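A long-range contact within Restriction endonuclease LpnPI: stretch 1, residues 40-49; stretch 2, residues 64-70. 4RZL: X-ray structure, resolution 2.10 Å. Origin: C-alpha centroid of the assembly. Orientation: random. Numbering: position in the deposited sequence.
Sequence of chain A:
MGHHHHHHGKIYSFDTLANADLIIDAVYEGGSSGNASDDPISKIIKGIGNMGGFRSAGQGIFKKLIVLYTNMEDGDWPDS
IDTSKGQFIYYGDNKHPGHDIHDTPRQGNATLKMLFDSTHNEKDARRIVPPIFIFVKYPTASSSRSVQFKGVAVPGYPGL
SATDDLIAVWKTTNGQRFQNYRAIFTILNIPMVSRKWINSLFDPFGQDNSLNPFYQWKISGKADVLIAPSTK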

# COMPACT_ATOMS: atom_id res chain seq x y z
N PRO A 40 -1.13 -3.06 14.31
CA PRO A 40 -2.12 -1.98 14.21
C PRO A 40 -2.97 -2.03 12.94
O PRO A 40 -4.15 -1.69 13.01
CB PRO A 40 -1.27 -0.70 14.25
CG PRO A 40 0.09 -1.13 13.78
CD PRO A 40 0.25 -2.55 14.28
N ILE A 41 -2.40 -2.45 11.82
CA ILE A 41 -3.12 -2.42 10.56
C ILE A 41 -4.40 -3.27 10.58
O ILE A 41 -5.45 -2.82 10.13
CB ILE A 41 -2.24 -2.89 9.39
CG1 ILE A 41 -1.16 -1.85 9.11
CG2 ILE A 41 -3.08 -3.10 8.14
CD1 ILE A 41 -0.17 -2.26 8.05
N SER A 42 -4.32 -4.50 11.11
CA SER A 42 -5.49 -5.38 11.12
C SER A 42 -6.55 -4.91 12.12
O SER A 42 -7.71 -5.27 12.01
CB SER A 42 -5.08 -6.84 11.42
OG SER A 42 -4.23 -6.91 12.56
N LYS A 43 -6.15 -4.11 13.10
CA LYS A 43 -7.14 -3.54 14.02
C LYS A 43 -7.91 -2.38 13.38
O LYS A 43 -9.11 -2.24 13.59
CB LYS A 43 -6.46 -3.06 15.30
CG LYS A 43 -7.45 -2.81 16.42
CD LYS A 43 -6.73 -2.65 17.73
CE LYS A 43 -7.71 -2.63 18.88
NZ LYS A 43 -6.98 -2.44 20.15
N ILE A 44 -7.20 -1.57 12.61
CA ILE A 44 -7.82 -0.45 11.90
C ILE A 44 -8.79 -0.95 10.84
O ILE A 44 -9.88 -0.40 10.66
CB ILE A 44 -6.75 0.43 11.22
CG1 ILE A 44 -5.76 0.96 12.24
CG2 ILE A 44 -7.40 1.58 10.44
CD1 ILE A 44 -4.53 1.64 11.62
N ILE A 45 -8.37 -1.97 10.10
CA ILE A 45 -9.15 -2.44 8.95
C ILE A 45 -9.53 -3.89 9.12
O ILE A 45 -8.69 -4.77 8.94
CB ILE A 45 -8.36 -2.28 7.64
CG1 ILE A 45 -7.72 -0.89 7.57
CG2 ILE A 45 -9.26 -2.52 6.44
CD1 ILE A 45 -6.75 -0.72 6.40
N LYS A 46 -10.79 -4.14 9.47
CA LYS A 46 -11.29 -5.50 9.56
C LYS A 46 -11.33 -6.13 8.17
O LYS A 46 -11.85 -5.52 7.23
CB LYS A 46 -12.68 -5.53 10.20
CG LYS A 46 -12.71 -5.08 11.66
CD LYS A 46 -14.06 -5.40 12.30
CE LYS A 46 -14.27 -4.65 13.61
NZ LYS A 46 -13.14 -4.82 14.56
N GLY A 47 -10.78 -7.33 8.04
CA GLY A 47 -10.73 -7.99 6.75
C GLY A 47 -9.31 -8.11 6.24
O GLY A 47 -9.05 -8.84 5.29
N ILE A 48 -8.40 -7.37 6.86
CA ILE A 48 -6.99 -7.38 6.50
C ILE A 48 -6.21 -8.20 7.53
O ILE A 48 -6.38 -8.00 8.73
CB ILE A 48 -6.41 -5.94 6.42
CG1 ILE A 48 -7.00 -5.18 5.23
CG2 ILE A 48 -4.89 -5.96 6.31
CD1 ILE A 48 -6.48 -5.66 3.87
N GLY A 49 -5.36 -9.12 7.07
CA GLY A 49 -4.58 -9.96 7.96
C GLY A 49 -3.56 -9.19 8.78
O GLY A 49 -3.34 -8.00 8.55
N LYS A 64 -11.04 -6.46 -2.64
CA LYS A 64 -11.76 -5.25 -2.25
C LYS A 64 -10.78 -4.15 -1.85
O LYS A 64 -11.08 -2.96 -1.95
CB LYS A 64 -12.71 -5.54 -1.09
CG LYS A 64 -13.87 -6.48 -1.41
CD LYS A 64 -14.95 -5.78 -2.23
N LEU A 65 -9.62 -4.55 -1.35
CA LEU A 65 -8.62 -3.62 -0.84
C LEU A 65 -7.28 -4.32 -0.81
O LEU A 65 -7.20 -5.50 -0.47
CB LEU A 65 -8.96 -3.11 0.56
CG LEU A 65 -7.89 -2.24 1.25
CD1 LEU A 65 -7.82 -0.85 0.61
CD2 LEU A 65 -8.10 -2.13 2.76
N ILE A 66 -6.23 -3.59 -1.17
CA ILE A 66 -4.88 -4.08 -0.97
C ILE A 66 -4.11 -3.15 -0.04
O ILE A 66 -4.13 -1.93 -0.19
CB ILE A 66 -4.16 -4.23 -2.31
CG1 ILE A 66 -4.74 -5.43 -3.06
CG2 ILE A 66 -2.67 -4.36 -2.10
CD1 ILE A 66 -4.28 -5.52 -4.47
N VAL A 67 -3.42 -3.73 0.93
CA VAL A 67 -2.55 -2.96 1.78
C VAL A 67 -1.10 -3.33 1.48
O VAL A 67 -0.75 -4.51 1.38
CB VAL A 67 -2.86 -3.17 3.29
CG1 VAL A 67 -1.76 -2.61 4.15
CG2 VAL A 67 -4.19 -2.55 3.64
N LEU A 68 -0.27 -2.32 1.28
CA LEU A 68 1.16 -2.50 1.12
C LEU A 68 1.84 -1.99 2.36
O LEU A 68 1.61 -0.85 2.79
CB LEU A 68 1.69 -1.76 -0.10
CG LEU A 68 1.04 -2.11 -1.44
CD1 LEU A 68 1.74 -1.32 -2.55
CD2 LEU A 68 1.09 -3.61 -1.67
N TYR A 69 2.70 -2.82 2.94
CA TYR A 69 3.37 -2.47 4.18
C TYR A 69 4.87 -2.68 4.03
O TYR A 69 5.32 -3.72 3.56
CB TYR A 69 2.80 -3.31 5.33
CG TYR A 69 3.61 -3.20 6.58
CD1 TYR A 69 3.65 -2.01 7.28
CD2 TYR A 69 4.36 -4.27 7.06
CE1 TYR A 69 4.40 -1.87 8.42
CE2 TYR A 69 5.12 -4.15 8.21
CZ TYR A 69 5.13 -2.94 8.89
OH TYR A 69 5.86 -2.76 10.03
N THR A 70 5.65 -1.68 4.41
CA THR A 70 7.08 -1.81 4.33
C THR A 70 7.75 -1.25 5.58
O THR A 70 7.27 -0.28 6.18
CB THR A 70 7.65 -1.10 3.10
OG1 THR A 70 9.08 -1.09 3.18
CG2 THR A 70 7.16 0.33 3.02

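The contact joins the end of a helix and the turn that follows it to one side of a beta strand. It is wholly apolar. No hydrogen bond crosses between the stretches; the direct contacts are all between apolar side chains. The backbones stay well apart: the closest pair of CA atoms, Ile48 CA and Val67 CA, lies 7.8 Å apart. That gap is filled by side chains from both stretches, and together they bury 260 Å².

Val67 covers the most surface on the strand and sits at the middle of the contact. All three isoleucines that reach the strand touch it. Val67 CG1 lies 4.2 Å from Ile41 CD1. Val67 CG2 lies 4.2 Å from Ile45 CD1 and 3.9 Å from Ile48 CD1. The two methyls of a beta-branched side chain thus meet different partners. These are van der Waals distances between carbon atoms, and the gain comes from keeping apolar surface away from water.

The strand's alternation explains which of its residues take part. Leu65, Val67 and Tyr69 point toward the first stretch. Ile66 and Leu68 point away and make no contact with it.

Ile41 covers the most surface on the first stretch. Its chi1 is m and its chi2 is t, so CD1 lies anti to CA; in this rotamer CD1 reaches the strand. There CD1 meets Val67 and also Tyr69, with Ile41 CD1 3.9 Å from Tyr69 CD1. The methyl approaches the ring obliquely. The tyrosine meets the methyl with apolar carbon from its ring.

Ile48 comes next on the first stretch. Its chi1 and chi2 are both m. Ile48 CD1 touches Val67 and lies 4.0 Å from Leu65 CD2. The same leucine methyl also receives Ile45, with Ile45 CG2 3.9 Å from Leu65 CD2. Ile45 and Ile48 therefore share both Leu65 and Val67.

The local backbone places these isoleucines. Ile45 N donates to Ile41 O at 3.0 Å, a helical bond that links two of the contact residues. Ile45 is the first residue to leave helical phi/psi. A type II turn then runs from Ile45 to Ile48, with a weak hydrogen bond from Ile48 N to Ile45 O at 3.3 Å. Both ends of the turn direct their side chains toward the strand. Gly47 lies within it at phi 112° and psi -14°, where a CB would be jammed against the carbonyl O of Lys46. Lys46 and Gly47 are exposed and stay clear of the strand.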